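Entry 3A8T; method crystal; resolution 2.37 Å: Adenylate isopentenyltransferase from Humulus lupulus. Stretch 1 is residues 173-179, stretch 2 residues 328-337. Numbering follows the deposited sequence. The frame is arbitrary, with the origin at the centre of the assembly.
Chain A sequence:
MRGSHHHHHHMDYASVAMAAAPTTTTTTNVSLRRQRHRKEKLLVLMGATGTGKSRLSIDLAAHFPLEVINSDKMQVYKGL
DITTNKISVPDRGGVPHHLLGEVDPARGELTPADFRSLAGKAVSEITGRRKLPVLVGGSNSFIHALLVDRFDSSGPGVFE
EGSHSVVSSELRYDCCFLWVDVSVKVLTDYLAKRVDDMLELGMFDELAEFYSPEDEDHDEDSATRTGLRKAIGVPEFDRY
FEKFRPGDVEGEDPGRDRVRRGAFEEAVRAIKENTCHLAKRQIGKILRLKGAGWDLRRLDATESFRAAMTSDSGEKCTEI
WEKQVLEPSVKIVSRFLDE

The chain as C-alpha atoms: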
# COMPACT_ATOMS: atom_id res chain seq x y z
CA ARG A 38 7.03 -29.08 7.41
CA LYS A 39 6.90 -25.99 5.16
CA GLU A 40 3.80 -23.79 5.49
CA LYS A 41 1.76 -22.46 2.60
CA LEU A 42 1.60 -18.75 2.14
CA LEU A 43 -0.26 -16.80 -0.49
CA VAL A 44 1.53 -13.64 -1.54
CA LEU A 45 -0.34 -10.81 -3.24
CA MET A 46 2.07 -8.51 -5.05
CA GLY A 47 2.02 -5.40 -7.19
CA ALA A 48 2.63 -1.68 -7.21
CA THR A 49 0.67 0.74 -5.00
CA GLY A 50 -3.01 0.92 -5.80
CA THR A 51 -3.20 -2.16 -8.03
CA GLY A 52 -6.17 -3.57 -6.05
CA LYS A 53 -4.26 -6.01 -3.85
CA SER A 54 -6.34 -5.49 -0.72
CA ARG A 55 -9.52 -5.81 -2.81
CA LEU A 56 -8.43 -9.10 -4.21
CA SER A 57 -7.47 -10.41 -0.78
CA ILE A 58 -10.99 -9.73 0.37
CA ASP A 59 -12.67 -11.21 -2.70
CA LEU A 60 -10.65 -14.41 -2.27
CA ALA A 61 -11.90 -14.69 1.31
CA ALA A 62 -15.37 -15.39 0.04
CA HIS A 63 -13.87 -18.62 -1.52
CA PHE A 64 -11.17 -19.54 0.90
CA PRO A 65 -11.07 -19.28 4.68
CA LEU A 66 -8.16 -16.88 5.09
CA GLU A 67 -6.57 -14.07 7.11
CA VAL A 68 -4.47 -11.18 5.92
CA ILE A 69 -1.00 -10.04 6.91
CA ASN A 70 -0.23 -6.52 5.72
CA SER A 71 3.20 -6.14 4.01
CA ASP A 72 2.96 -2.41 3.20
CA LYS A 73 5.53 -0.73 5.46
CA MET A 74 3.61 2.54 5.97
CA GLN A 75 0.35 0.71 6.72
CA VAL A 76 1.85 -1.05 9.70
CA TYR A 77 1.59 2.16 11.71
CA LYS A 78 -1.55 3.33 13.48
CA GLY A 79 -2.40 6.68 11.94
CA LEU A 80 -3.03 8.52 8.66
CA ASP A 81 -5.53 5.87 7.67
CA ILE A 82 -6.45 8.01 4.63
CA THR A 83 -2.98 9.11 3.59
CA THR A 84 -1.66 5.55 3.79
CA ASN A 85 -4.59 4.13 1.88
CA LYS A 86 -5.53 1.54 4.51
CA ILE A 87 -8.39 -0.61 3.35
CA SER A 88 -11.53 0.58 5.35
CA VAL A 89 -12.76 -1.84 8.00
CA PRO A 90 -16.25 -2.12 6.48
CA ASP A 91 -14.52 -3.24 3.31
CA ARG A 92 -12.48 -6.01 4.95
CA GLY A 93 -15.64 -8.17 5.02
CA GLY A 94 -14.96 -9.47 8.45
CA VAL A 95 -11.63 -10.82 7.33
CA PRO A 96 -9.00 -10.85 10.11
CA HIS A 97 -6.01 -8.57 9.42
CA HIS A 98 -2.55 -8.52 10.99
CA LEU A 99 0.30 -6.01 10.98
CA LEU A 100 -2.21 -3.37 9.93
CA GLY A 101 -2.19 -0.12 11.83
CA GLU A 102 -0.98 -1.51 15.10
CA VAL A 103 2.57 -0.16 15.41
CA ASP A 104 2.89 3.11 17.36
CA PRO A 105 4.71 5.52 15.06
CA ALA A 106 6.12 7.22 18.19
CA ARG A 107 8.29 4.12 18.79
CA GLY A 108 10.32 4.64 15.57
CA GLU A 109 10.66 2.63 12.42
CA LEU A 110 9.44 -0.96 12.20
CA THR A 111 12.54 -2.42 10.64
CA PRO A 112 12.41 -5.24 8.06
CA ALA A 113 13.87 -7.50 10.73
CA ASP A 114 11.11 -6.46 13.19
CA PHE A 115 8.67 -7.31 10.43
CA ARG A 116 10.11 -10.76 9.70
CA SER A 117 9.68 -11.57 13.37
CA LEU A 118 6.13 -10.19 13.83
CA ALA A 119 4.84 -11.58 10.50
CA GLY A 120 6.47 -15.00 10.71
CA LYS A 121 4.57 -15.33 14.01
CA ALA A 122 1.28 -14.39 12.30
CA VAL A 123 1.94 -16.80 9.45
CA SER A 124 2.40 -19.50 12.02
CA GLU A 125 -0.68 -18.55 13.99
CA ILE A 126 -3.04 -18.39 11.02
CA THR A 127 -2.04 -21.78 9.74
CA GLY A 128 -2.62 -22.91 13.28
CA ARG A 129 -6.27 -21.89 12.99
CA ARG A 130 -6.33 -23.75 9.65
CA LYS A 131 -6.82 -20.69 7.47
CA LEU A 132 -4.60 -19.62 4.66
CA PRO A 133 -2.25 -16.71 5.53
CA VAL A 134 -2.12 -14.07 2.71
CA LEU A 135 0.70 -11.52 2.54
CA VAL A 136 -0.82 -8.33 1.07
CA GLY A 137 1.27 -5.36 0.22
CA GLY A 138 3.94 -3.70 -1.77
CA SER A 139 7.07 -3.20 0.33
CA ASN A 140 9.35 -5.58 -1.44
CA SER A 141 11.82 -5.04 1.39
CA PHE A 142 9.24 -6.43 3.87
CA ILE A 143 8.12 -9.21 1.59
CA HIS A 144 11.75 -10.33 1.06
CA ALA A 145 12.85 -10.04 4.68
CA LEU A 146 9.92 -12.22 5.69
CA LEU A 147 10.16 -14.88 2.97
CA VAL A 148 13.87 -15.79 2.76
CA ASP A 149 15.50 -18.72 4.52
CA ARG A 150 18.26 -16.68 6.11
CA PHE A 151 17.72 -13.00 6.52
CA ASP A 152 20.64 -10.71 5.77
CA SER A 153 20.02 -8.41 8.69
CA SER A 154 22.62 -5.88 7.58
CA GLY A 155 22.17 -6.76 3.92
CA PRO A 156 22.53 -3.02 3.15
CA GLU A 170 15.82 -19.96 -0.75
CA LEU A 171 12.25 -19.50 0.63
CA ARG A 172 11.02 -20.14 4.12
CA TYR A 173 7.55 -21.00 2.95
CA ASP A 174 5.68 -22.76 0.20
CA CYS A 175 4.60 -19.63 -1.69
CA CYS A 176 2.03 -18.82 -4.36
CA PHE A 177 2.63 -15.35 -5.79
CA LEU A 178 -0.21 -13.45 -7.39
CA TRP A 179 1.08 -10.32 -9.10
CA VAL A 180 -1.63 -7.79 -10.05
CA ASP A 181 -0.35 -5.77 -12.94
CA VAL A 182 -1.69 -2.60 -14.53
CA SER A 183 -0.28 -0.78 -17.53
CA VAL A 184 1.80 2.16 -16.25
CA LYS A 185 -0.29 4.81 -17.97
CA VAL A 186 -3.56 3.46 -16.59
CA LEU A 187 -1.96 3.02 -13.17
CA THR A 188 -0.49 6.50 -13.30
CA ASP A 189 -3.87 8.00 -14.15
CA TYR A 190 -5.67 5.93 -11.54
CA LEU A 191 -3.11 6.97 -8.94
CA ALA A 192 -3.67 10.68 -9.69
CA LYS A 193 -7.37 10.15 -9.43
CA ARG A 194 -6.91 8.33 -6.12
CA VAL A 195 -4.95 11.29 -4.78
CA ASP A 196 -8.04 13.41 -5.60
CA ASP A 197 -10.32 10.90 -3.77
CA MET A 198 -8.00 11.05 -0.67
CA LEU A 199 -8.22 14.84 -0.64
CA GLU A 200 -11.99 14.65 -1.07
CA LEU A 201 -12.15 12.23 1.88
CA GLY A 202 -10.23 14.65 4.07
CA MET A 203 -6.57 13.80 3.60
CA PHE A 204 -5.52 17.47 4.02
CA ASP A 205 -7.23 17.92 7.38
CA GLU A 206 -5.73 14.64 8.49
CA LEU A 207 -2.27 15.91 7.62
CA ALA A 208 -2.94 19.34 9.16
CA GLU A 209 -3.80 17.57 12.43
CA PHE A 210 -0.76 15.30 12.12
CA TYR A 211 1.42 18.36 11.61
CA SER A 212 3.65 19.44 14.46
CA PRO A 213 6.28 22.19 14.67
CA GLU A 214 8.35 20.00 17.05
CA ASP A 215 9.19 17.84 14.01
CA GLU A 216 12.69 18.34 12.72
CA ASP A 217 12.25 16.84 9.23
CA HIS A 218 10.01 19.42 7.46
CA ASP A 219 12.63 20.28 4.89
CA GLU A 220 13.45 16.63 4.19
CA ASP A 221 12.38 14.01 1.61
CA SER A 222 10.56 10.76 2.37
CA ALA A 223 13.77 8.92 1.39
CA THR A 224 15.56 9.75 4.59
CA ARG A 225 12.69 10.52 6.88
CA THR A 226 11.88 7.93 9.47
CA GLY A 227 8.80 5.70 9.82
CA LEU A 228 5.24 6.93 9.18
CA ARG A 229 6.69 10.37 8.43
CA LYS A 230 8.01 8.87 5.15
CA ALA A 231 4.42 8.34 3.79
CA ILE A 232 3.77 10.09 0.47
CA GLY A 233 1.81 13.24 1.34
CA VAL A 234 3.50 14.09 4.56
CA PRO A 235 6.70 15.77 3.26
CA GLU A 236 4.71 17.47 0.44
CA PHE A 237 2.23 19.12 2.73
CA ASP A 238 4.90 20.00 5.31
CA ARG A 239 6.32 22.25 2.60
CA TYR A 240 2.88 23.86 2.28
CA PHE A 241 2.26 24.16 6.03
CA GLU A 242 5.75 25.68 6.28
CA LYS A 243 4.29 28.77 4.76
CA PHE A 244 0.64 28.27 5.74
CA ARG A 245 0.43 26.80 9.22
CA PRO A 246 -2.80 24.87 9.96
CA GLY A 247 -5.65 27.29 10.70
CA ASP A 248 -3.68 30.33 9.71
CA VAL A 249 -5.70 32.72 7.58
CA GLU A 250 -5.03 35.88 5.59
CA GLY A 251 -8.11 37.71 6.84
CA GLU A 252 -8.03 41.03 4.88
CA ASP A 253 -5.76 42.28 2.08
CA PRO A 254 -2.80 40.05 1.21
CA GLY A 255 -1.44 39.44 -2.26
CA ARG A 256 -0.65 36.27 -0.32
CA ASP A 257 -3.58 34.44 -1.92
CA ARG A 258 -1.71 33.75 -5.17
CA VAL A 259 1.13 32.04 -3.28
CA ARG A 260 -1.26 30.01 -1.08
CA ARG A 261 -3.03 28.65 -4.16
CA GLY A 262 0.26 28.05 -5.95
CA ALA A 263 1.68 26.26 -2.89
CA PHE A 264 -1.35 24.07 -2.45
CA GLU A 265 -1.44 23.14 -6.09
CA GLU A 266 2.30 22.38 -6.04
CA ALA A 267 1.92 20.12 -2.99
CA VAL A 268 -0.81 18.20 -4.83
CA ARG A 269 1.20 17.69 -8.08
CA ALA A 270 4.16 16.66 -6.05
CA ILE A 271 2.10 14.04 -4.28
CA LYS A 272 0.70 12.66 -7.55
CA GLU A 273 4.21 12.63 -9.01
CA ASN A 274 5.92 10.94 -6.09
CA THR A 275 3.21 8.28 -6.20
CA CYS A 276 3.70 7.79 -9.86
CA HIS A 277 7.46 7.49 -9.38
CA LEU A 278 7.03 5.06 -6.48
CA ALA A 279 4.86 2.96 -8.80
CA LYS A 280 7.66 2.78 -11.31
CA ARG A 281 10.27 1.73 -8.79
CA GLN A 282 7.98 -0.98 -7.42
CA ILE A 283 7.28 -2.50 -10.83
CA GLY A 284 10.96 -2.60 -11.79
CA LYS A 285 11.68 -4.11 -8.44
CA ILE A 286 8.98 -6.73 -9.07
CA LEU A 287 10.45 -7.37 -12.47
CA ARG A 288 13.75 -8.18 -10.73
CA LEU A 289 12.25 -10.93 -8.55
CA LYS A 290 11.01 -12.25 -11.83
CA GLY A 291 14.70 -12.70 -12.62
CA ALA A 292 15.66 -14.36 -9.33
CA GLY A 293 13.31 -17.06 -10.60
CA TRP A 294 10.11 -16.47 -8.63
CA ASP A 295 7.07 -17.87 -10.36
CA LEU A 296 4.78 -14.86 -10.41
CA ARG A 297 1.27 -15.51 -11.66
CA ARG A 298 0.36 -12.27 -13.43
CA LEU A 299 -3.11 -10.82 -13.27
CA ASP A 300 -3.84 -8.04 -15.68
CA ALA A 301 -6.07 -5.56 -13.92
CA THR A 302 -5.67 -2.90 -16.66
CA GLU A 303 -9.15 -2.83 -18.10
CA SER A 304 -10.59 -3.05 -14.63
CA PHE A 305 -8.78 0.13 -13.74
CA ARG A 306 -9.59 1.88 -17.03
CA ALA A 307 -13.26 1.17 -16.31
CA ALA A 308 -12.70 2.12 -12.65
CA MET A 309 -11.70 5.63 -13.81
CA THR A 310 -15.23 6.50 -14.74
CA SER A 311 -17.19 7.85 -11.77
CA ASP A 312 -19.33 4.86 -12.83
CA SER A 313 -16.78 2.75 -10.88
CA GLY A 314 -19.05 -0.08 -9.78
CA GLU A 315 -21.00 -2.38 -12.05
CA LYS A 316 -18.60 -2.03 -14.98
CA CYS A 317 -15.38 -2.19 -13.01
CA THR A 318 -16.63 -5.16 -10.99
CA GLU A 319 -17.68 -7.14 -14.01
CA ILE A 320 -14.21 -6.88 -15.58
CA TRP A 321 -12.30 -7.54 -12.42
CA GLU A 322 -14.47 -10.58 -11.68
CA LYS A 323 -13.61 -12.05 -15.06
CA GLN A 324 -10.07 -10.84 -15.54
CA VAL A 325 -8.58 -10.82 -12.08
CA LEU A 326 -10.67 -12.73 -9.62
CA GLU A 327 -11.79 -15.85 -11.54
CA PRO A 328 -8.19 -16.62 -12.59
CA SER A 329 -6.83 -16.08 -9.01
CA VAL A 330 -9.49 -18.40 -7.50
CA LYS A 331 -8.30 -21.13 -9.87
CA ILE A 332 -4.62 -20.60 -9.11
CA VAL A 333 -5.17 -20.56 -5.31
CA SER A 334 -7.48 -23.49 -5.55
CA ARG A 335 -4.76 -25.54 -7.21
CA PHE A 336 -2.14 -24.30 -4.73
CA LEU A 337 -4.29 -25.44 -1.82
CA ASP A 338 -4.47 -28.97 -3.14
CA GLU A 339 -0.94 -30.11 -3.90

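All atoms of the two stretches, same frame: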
# COMPACT_ATOMS: atom_id res chain seq x y z
N TYR A 173 8.83 -20.38 3.10
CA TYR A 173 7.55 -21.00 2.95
C TYR A 173 7.30 -21.59 1.57
O TYR A 173 8.10 -21.52 0.67
CB TYR A 173 6.46 -19.95 3.22
CG TYR A 173 6.61 -19.21 4.52
CD1 TYR A 173 6.31 -19.82 5.74
CD2 TYR A 173 7.13 -17.92 4.53
CE1 TYR A 173 6.54 -19.13 6.95
CE2 TYR A 173 7.36 -17.24 5.72
CZ TYR A 173 7.07 -17.85 6.92
OH TYR A 173 7.26 -17.12 8.07
N ASP A 174 6.13 -22.19 1.44
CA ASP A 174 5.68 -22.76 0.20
C ASP A 174 4.77 -21.63 -0.32
O ASP A 174 3.59 -21.54 0.04
CB ASP A 174 4.85 -24.00 0.51
CG ASP A 174 4.26 -24.62 -0.71
OD1 ASP A 174 4.81 -24.39 -1.81
OD2 ASP A 174 3.27 -25.37 -0.55
N CYS A 175 5.33 -20.78 -1.17
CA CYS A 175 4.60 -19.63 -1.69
C CYS A 175 3.87 -19.72 -3.02
O CYS A 175 4.29 -20.42 -3.93
CB CYS A 175 5.56 -18.45 -1.81
SG CYS A 175 6.42 -17.99 -0.37
N CYS A 176 2.78 -18.97 -3.12
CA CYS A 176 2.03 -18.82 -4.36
C CYS A 176 2.05 -17.29 -4.46
O CYS A 176 1.70 -16.60 -3.51
CB CYS A 176 0.59 -19.34 -4.25
SG CYS A 176 -0.42 -19.00 -5.72
N PHE A 177 2.50 -16.77 -5.59
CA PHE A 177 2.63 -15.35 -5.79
C PHE A 177 1.64 -14.85 -6.80
O PHE A 177 1.74 -15.22 -7.95
CB PHE A 177 4.01 -15.01 -6.35
CG PHE A 177 5.15 -15.37 -5.46
CD1 PHE A 177 5.49 -14.58 -4.37
CD2 PHE A 177 5.93 -16.49 -5.74
CE1 PHE A 177 6.58 -14.89 -3.56
CE2 PHE A 177 7.03 -16.83 -4.93
CZ PHE A 177 7.35 -16.02 -3.84
N LEU A 178 0.69 -14.02 -6.41
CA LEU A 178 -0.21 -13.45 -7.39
C LEU A 178 0.32 -12.03 -7.56
O LEU A 178 0.51 -11.32 -6.57
CB LEU A 178 -1.64 -13.39 -6.90
CG LEU A 178 -2.29 -14.73 -6.57
CD1 LEU A 178 -3.73 -14.55 -6.12
CD2 LEU A 178 -2.21 -15.59 -7.80
N TRP A 179 0.59 -11.65 -8.80
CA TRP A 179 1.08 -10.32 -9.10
C TRP A 179 0.00 -9.61 -9.93
O TRP A 179 -0.30 -10.03 -11.05
CB TRP A 179 2.42 -10.40 -9.86
CG TRP A 179 2.87 -9.15 -10.54
CD1 TRP A 179 2.68 -7.86 -10.12
CD2 TRP A 179 3.63 -9.06 -11.75
NE1 TRP A 179 3.29 -6.98 -10.99
CE2 TRP A 179 3.87 -7.69 -11.99
CE3 TRP A 179 4.13 -10.00 -12.65
CZ2 TRP A 179 4.59 -7.24 -13.10
CZ3 TRP A 179 4.84 -9.56 -13.76
CH2 TRP A 179 5.06 -8.19 -13.98
N PRO A 328 -9.49 -15.95 -12.43
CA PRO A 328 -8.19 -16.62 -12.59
C PRO A 328 -7.48 -16.88 -11.23
O PRO A 328 -6.95 -17.94 -11.00
CB PRO A 328 -7.40 -15.63 -13.47
CG PRO A 328 -8.49 -14.94 -14.27
CD PRO A 328 -9.58 -14.73 -13.25
N SER A 329 -7.47 -15.90 -10.33
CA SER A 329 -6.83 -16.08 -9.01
C SER A 329 -7.46 -17.23 -8.22
O SER A 329 -6.74 -17.99 -7.59
CB SER A 329 -6.95 -14.81 -8.13
OG SER A 329 -6.45 -13.65 -8.75
N VAL A 330 -8.80 -17.34 -8.24
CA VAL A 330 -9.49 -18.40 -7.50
C VAL A 330 -8.92 -19.75 -7.94
O VAL A 330 -8.53 -20.58 -7.09
CB VAL A 330 -11.04 -18.34 -7.72
CG1 VAL A 330 -11.71 -19.61 -7.23
CG2 VAL A 330 -11.61 -17.20 -7.01
N LYS A 331 -8.84 -19.93 -9.27
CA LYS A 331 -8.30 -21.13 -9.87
C LYS A 331 -6.85 -21.42 -9.43
O LYS A 331 -6.50 -22.54 -9.03
CB LYS A 331 -8.33 -21.04 -11.39
CG LYS A 331 -9.70 -20.98 -11.97
CD LYS A 331 -9.70 -20.26 -13.31
CE LYS A 331 -9.07 -21.09 -14.44
NZ LYS A 331 -9.39 -20.57 -15.84
N ILE A 332 -6.00 -20.41 -9.51
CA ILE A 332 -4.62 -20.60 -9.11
C ILE A 332 -4.56 -21.00 -7.62
O ILE A 332 -3.91 -21.95 -7.28
CB ILE A 332 -3.79 -19.30 -9.34
CG1 ILE A 332 -3.69 -18.99 -10.83
CG2 ILE A 332 -2.39 -19.41 -8.72
CD1 ILE A 332 -3.14 -17.54 -11.12
N VAL A 333 -5.26 -20.28 -6.75
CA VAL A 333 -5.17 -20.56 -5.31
C VAL A 333 -5.71 -21.93 -5.02
O VAL A 333 -5.14 -22.71 -4.28
CB VAL A 333 -5.93 -19.52 -4.51
CG1 VAL A 333 -6.13 -19.98 -3.10
CG2 VAL A 333 -5.21 -18.23 -4.58
N SER A 334 -6.84 -22.21 -5.63
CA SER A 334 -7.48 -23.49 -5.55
C SER A 334 -6.48 -24.62 -5.86
O SER A 334 -6.39 -25.61 -5.15
CB SER A 334 -8.61 -23.50 -6.55
OG SER A 334 -9.61 -24.36 -6.13
N ARG A 335 -5.69 -24.47 -6.92
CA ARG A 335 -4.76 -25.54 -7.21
C ARG A 335 -3.57 -25.61 -6.24
O ARG A 335 -2.99 -26.68 -6.03
CB ARG A 335 -4.29 -25.41 -8.64
CG ARG A 335 -5.43 -25.57 -9.61
CD ARG A 335 -4.99 -25.11 -10.97
NE ARG A 335 -6.05 -25.14 -11.95
CZ ARG A 335 -6.01 -24.40 -13.06
NH1 ARG A 335 -4.95 -23.61 -13.25
NH2 ARG A 335 -7.01 -24.47 -13.97
N PHE A 336 -3.23 -24.47 -5.67
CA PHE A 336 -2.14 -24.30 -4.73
C PHE A 336 -2.57 -24.93 -3.39
O PHE A 336 -1.74 -25.46 -2.64
CB PHE A 336 -1.90 -22.80 -4.54
CG PHE A 336 -1.00 -22.46 -3.38
CD1 PHE A 336 0.33 -22.88 -3.35
CD2 PHE A 336 -1.46 -21.63 -2.35
CE1 PHE A 336 1.20 -22.49 -2.33
CE2 PHE A 336 -0.59 -21.21 -1.30
CZ PHE A 336 0.75 -21.65 -1.30
N LEU A 337 -3.86 -24.87 -3.07
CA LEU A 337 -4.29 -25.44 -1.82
C LEU A 337 -4.36 -26.97 -1.82
O LEU A 337 -4.35 -27.61 -0.75
CB LEU A 337 -5.61 -24.83 -1.41
CG LEU A 337 -5.39 -23.37 -1.05
CD1 LEU A 337 -6.68 -22.78 -0.51
CD2 LEU A 337 -4.28 -23.26 -0.01

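Helix 328-337 packs against strand 174-179 in nearly antiparallel fashion: the angle between their N-to-C directions is 175° and their axes approach to 9.7 Å. Because the two run in opposite senses, the register pairs the early part of the strand with the later part of the helical stretch. The CA atoms of Cys176 and Phe336 lie 6.9 Å apart, and those of Leu178 and Ser329 7.3 Å apart. No hydrogen bond crosses between the stretches, and the 337 Å² buried, both sides summed, is accounted for mainly by Phe336, Leu178 and Cys176.

Phe336 contributes 85 Å². Its CA-to-CB bond points toward the strand, and with chi1 at 168° (t) and chi2 at 63° the ring lies across the strand's beginning. The evidence for a face contact with Cys176 is direct: Cys176 CB sits 3.4 Å from the centroid of the Phe336 ring and only 3° off the ring normal, a CH-pi arrangement almost exactly over the ring centre. Cys176 SG lies 4.6 Å from the same centroid at 24° off the normal, so a sulfur-aromatic contact accompanies it over the face. The ring edge meets a different group, the backbone carbonyl of Asp174, whose O is 3.1 Å from Phe336 CZ and near the ring plane. Such a placement suits an aromatic C-H, whose slightly positive edge faces the oxygen, although it is not a hydrogen bond. The Asp174 side chain adds a looser approach, OD2 to Phe336 CE1 at 4.0 Å; that oxygen is hydrogen-bonded elsewhere in the structure.

Cys176, covering 69 Å², links two helical residues one turn apart. In its t rotamer (chi1 173°) it carries SG to within 3.6 Å of Ile332 CG2, while its CB remains over the Phe336 ring. The helix supplies the spacing, since the Phe336 N to Ile332 O hydrogen bond of 3.1 Å sets these two residues on successive turns.

Leu178, at 72 Å², extends the apolar contact toward Ser329, in the earlier part of this helical stretch. Alternation along the strand explains its role: Cys176 and Leu178 both point toward the helix, whereas Cys175 and Phe177 point away. The Leu178 methyls meet different neighbours. CD2 is 3.9 Å from Ile332 CG2, while CD1 lies 3.8 Å from Ser329 CB and, more loosely, 4.3 Å from Val333 CG2. Ile332 CG2 thus touches both Cys176 and Leu178, joining the two parts of the contact. Ser329 OG is also close to Leu178 CD1, at 3.9 Å, and is hydrogen-bonded elsewhere in the structure.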